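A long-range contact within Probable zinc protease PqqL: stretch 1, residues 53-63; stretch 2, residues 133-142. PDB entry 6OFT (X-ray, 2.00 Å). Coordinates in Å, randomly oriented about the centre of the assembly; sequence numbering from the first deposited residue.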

# COMPACT_ATOMS: atom_id res chain seq x y z
N ALA A 53 3.95 8.65 -16.44
CA ALA A 53 4.82 8.39 -15.29
C ALA A 53 5.44 6.99 -15.39
O ALA A 53 6.64 6.83 -15.16
CB ALA A 53 4.04 8.53 -13.98
N HIS A 54 4.63 5.99 -15.80
CA HIS A 54 5.01 4.58 -15.96
C HIS A 54 5.93 4.41 -17.19
O HIS A 54 6.88 3.63 -17.13
CB HIS A 54 3.75 3.70 -15.99
CG HIS A 54 3.99 2.25 -16.30
ND1 HIS A 54 3.48 1.67 -17.45
CD2 HIS A 54 4.65 1.31 -15.59
CE1 HIS A 54 3.86 0.40 -17.41
NE2 HIS A 54 4.58 0.14 -16.32
N PHE A 55 5.63 5.13 -18.28
CA PHE A 55 6.44 5.11 -19.51
C PHE A 55 7.85 5.68 -19.20
O PHE A 55 8.84 5.05 -19.56
CB PHE A 55 5.76 5.88 -20.66
CG PHE A 55 6.14 5.51 -22.09
CD1 PHE A 55 7.47 5.28 -22.44
CD2 PHE A 55 5.18 5.46 -23.09
CE1 PHE A 55 7.82 4.94 -23.75
CE2 PHE A 55 5.53 5.13 -24.41
CZ PHE A 55 6.85 4.89 -24.73
N VAL A 56 7.93 6.82 -18.45
CA VAL A 56 9.20 7.44 -18.03
C VAL A 56 10.07 6.42 -17.25
O VAL A 56 11.27 6.32 -17.52
CB VAL A 56 9.00 8.78 -17.24
CG1 VAL A 56 10.25 9.19 -16.47
CG2 VAL A 56 8.56 9.91 -18.18
N GLU A 57 9.45 5.67 -16.31
CA GLU A 57 10.08 4.63 -15.48
C GLU A 57 10.80 3.57 -16.34
O GLU A 57 11.96 3.28 -16.10
CB GLU A 57 9.03 4.00 -14.56
CG GLU A 57 9.57 2.94 -13.61
CD GLU A 57 8.82 1.63 -13.75
OE1 GLU A 57 9.43 0.64 -14.20
OE2 GLU A 57 7.60 1.61 -13.45
N HIS A 58 10.11 3.05 -17.36
CA HIS A 58 10.67 2.10 -18.33
C HIS A 58 11.85 2.71 -19.11
O HIS A 58 12.85 2.04 -19.35
CB HIS A 58 9.56 1.65 -19.30
CG HIS A 58 8.72 0.53 -18.77
ND1 HIS A 58 8.77 -0.73 -19.32
CD2 HIS A 58 7.84 0.52 -17.74
CE1 HIS A 58 7.93 -1.47 -18.62
NE2 HIS A 58 7.35 -0.76 -17.66
N MET A 59 11.76 4.00 -19.44
CA MET A 59 12.79 4.70 -20.21
C MET A 59 14.12 4.87 -19.46
O MET A 59 15.12 5.18 -20.10
CB MET A 59 12.30 6.05 -20.76
CG MET A 59 11.26 5.95 -21.89
SD MET A 59 11.62 4.81 -23.25
CE MET A 59 13.29 5.40 -23.78
N MET A 60 14.15 4.63 -18.13
CA MET A 60 15.39 4.75 -17.35
C MET A 60 16.37 3.63 -17.68
O MET A 60 17.59 3.80 -17.58
CB MET A 60 15.10 4.80 -15.83
CG MET A 60 14.36 6.06 -15.37
SD MET A 60 15.09 7.64 -15.86
CE MET A 60 13.98 8.09 -17.17
N PHE A 61 15.83 2.50 -18.14
CA PHE A 61 16.61 1.32 -18.50
C PHE A 61 16.91 1.27 -20.00
O PHE A 61 17.43 0.26 -20.47
CB PHE A 61 15.87 0.05 -18.04
CG PHE A 61 15.57 0.07 -16.56
CD1 PHE A 61 16.52 -0.34 -15.63
CD2 PHE A 61 14.34 0.52 -16.09
CE1 PHE A 61 16.24 -0.32 -14.26
CE2 PHE A 61 14.07 0.57 -14.72
CZ PHE A 61 15.02 0.14 -13.82
N ASN A 62 16.63 2.36 -20.74
CA ASN A 62 16.85 2.33 -22.18
C ASN A 62 17.70 3.49 -22.74
O ASN A 62 17.67 3.75 -23.94
CB ASN A 62 15.50 2.22 -22.92
CG ASN A 62 14.87 0.87 -22.71
OD1 ASN A 62 15.26 -0.14 -23.31
ND2 ASN A 62 13.91 0.81 -21.80
N GLY A 63 18.49 4.13 -21.89
CA GLY A 63 19.40 5.17 -22.34
C GLY A 63 19.61 6.36 -21.43
O GLY A 63 18.67 7.05 -21.05
N ALA A 133 10.48 1.28 -29.16
CA ALA A 133 10.61 -0.09 -28.67
C ALA A 133 9.79 -0.30 -27.41
O ALA A 133 9.11 -1.32 -27.31
CB ALA A 133 12.07 -0.42 -28.41
N GLU A 134 9.79 0.68 -26.48
CA GLU A 134 9.03 0.56 -25.24
C GLU A 134 7.51 0.64 -25.41
O GLU A 134 6.80 0.13 -24.55
CB GLU A 134 9.51 1.57 -24.17
CG GLU A 134 10.77 1.13 -23.44
CD GLU A 134 10.77 -0.24 -22.79
OE1 GLU A 134 9.89 -0.52 -21.95
OE2 GLU A 134 11.68 -1.03 -23.12
N ARG A 135 7.01 1.25 -26.51
CA ARG A 135 5.55 1.31 -26.75
C ARG A 135 4.97 -0.11 -26.82
O ARG A 135 4.01 -0.41 -26.12
CB ARG A 135 5.21 2.09 -28.03
CG ARG A 135 5.89 3.43 -28.16
CD ARG A 135 5.54 4.06 -29.49
NE ARG A 135 6.25 5.32 -29.71
CZ ARG A 135 5.90 6.49 -29.20
NH1 ARG A 135 4.83 6.59 -28.42
NH2 ARG A 135 6.61 7.58 -29.46
N GLY A 136 5.62 -0.98 -27.60
CA GLY A 136 5.24 -2.39 -27.75
C GLY A 136 5.30 -3.16 -26.45
O GLY A 136 4.41 -3.97 -26.18
N VAL A 137 6.33 -2.88 -25.62
CA VAL A 137 6.57 -3.48 -24.29
C VAL A 137 5.41 -3.20 -23.35
O VAL A 137 4.84 -4.14 -22.79
CB VAL A 137 7.94 -3.01 -23.70
CG1 VAL A 137 8.09 -3.37 -22.21
CG2 VAL A 137 9.10 -3.57 -24.50
N ILE A 138 5.06 -1.91 -23.19
CA ILE A 138 3.99 -1.45 -22.30
C ILE A 138 2.63 -1.99 -22.76
O ILE A 138 1.87 -2.46 -21.91
CB ILE A 138 4.04 0.10 -22.12
CG1 ILE A 138 5.38 0.50 -21.44
CG2 ILE A 138 2.83 0.63 -21.31
CD1 ILE A 138 5.83 1.94 -21.64
N THR A 139 2.35 -1.99 -24.07
CA THR A 139 1.12 -2.52 -24.68
C THR A 139 0.96 -4.01 -24.32
O THR A 139 -0.13 -4.42 -23.91
CB THR A 139 1.09 -2.24 -26.21
OG1 THR A 139 1.30 -0.85 -26.44
CG2 THR A 139 -0.22 -2.69 -26.87
N GLU A 140 2.07 -4.80 -24.40
CA GLU A 140 2.06 -6.23 -24.07
C GLU A 140 1.85 -6.48 -22.58
O GLU A 140 1.07 -7.37 -22.21
CB GLU A 140 3.31 -6.94 -24.60
CG GLU A 140 3.18 -7.27 -26.08
CD GLU A 140 4.33 -8.03 -26.70
OE1 GLU A 140 4.18 -9.24 -26.98
OE2 GLU A 140 5.40 -7.40 -26.92
N GLU A 141 2.50 -5.68 -21.72
CA GLU A 141 2.37 -5.78 -20.26
C GLU A 141 0.95 -5.44 -19.82
O GLU A 141 0.42 -6.10 -18.93
CB GLU A 141 3.40 -4.89 -19.56
CG GLU A 141 4.82 -5.41 -19.72
CD GLU A 141 5.92 -4.50 -19.21
OE1 GLU A 141 7.09 -4.94 -19.21
OE2 GLU A 141 5.61 -3.34 -18.82
N TRP A 142 0.31 -4.45 -20.47
CA TRP A 142 -1.06 -4.03 -20.21
C TRP A 142 -2.02 -5.23 -20.38
O TRP A 142 -2.82 -5.49 -19.48
CB TRP A 142 -1.45 -2.88 -21.16
CG TRP A 142 -2.91 -2.57 -21.22
CD1 TRP A 142 -3.65 -1.90 -20.30
CD2 TRP A 142 -3.81 -2.88 -22.31
NE1 TRP A 142 -4.96 -1.78 -20.72
CE2 TRP A 142 -5.08 -2.36 -21.96
CE3 TRP A 142 -3.65 -3.54 -23.54
CZ2 TRP A 142 -6.19 -2.50 -22.80
CZ3 TRP A 142 -4.76 -3.67 -24.37
CH2 TRP A 142 -6.01 -3.15 -24.00
O HOH W 1 5.39 -2.58 -15.45

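The most unusual feature of this contact is a histidine acting as the knob of a helix packing: the side chain of H58 sits among E134, V137, I138 and E141, where a hydrocarbon would be the usual choice. The imidazole can fill such a hole because its face and its edge do different work. Over one face lies I138, whose CG1 is 4.2 Å from the ring centroid and 7° off the ring normal, a CH-pi contact. In the ring plane, H58 ND1 donates a hydrogen bond to E134 OE1 at 2.9 Å. Also at the edge, H58 CE1 comes within 3.0 Å of E141 OE2; H58 NE2 lies 3.3 Å from the same oxygen, but the angle is too poor for a hydrogen bond.

E134 is buried, so its carboxylate needs partners. Its chi1 and chi2 are both m (-80° and -53°) and chi3 is -57°, which folds the chain compactly and brings both oxygens to stretch 1. While E134 OE1 accepts the hydrogen bond from H58 ND1, E134 OE2 receives a weak hydrogen bond from N62 ND2 at 3.2 Å. N62 closes the type I turn that begins at M59, and its ND2 also donates to the backbone H58 O at 2.9 Å. An amide suits this position: one nitrogen ties the turn back to the helix and reaches the glutamate as well. M59 adds a softer contact to the aliphatic part of the same side chain, with M59 SD 3.8 Å from E134 CG.

I138 supplies the apolar counterpart. Its CA-to-CB bond points toward stretch 1, and its branched side chain meets three aromatic rings. I138 CD1 lies over one face of the F55 ring, 3.8 Å from its centroid; CG1 covers H58; and I138 CG2 approaches the edge of H54, 4.0 Å from H54 CE1. F55 starts sideways, yet its ring end comes nearer, placing F55 CZ 3.8 Å from R135 CG and F55 CE1 3.8 Å from E134 CB. The ring thus packs on the aliphatic portions of two charged residues, while the R135 guanidinium nitrogens find hydrogen bonds elsewhere.

Where the contact is more open, water 1 links the stretches: it lies 3.0 Å from H54 NE2, to which it is hydrogen-bonded, and donates a weak hydrogen bond to E141 OE2 at 3.5 Å.

The helix axes come within 10.6 Å, with 121° between their N-to-C directions. The contact buries 432 Å² in all, and its rule is clearest around H58, where carboxylate oxygens lie at the ring edge while I138 covers one face.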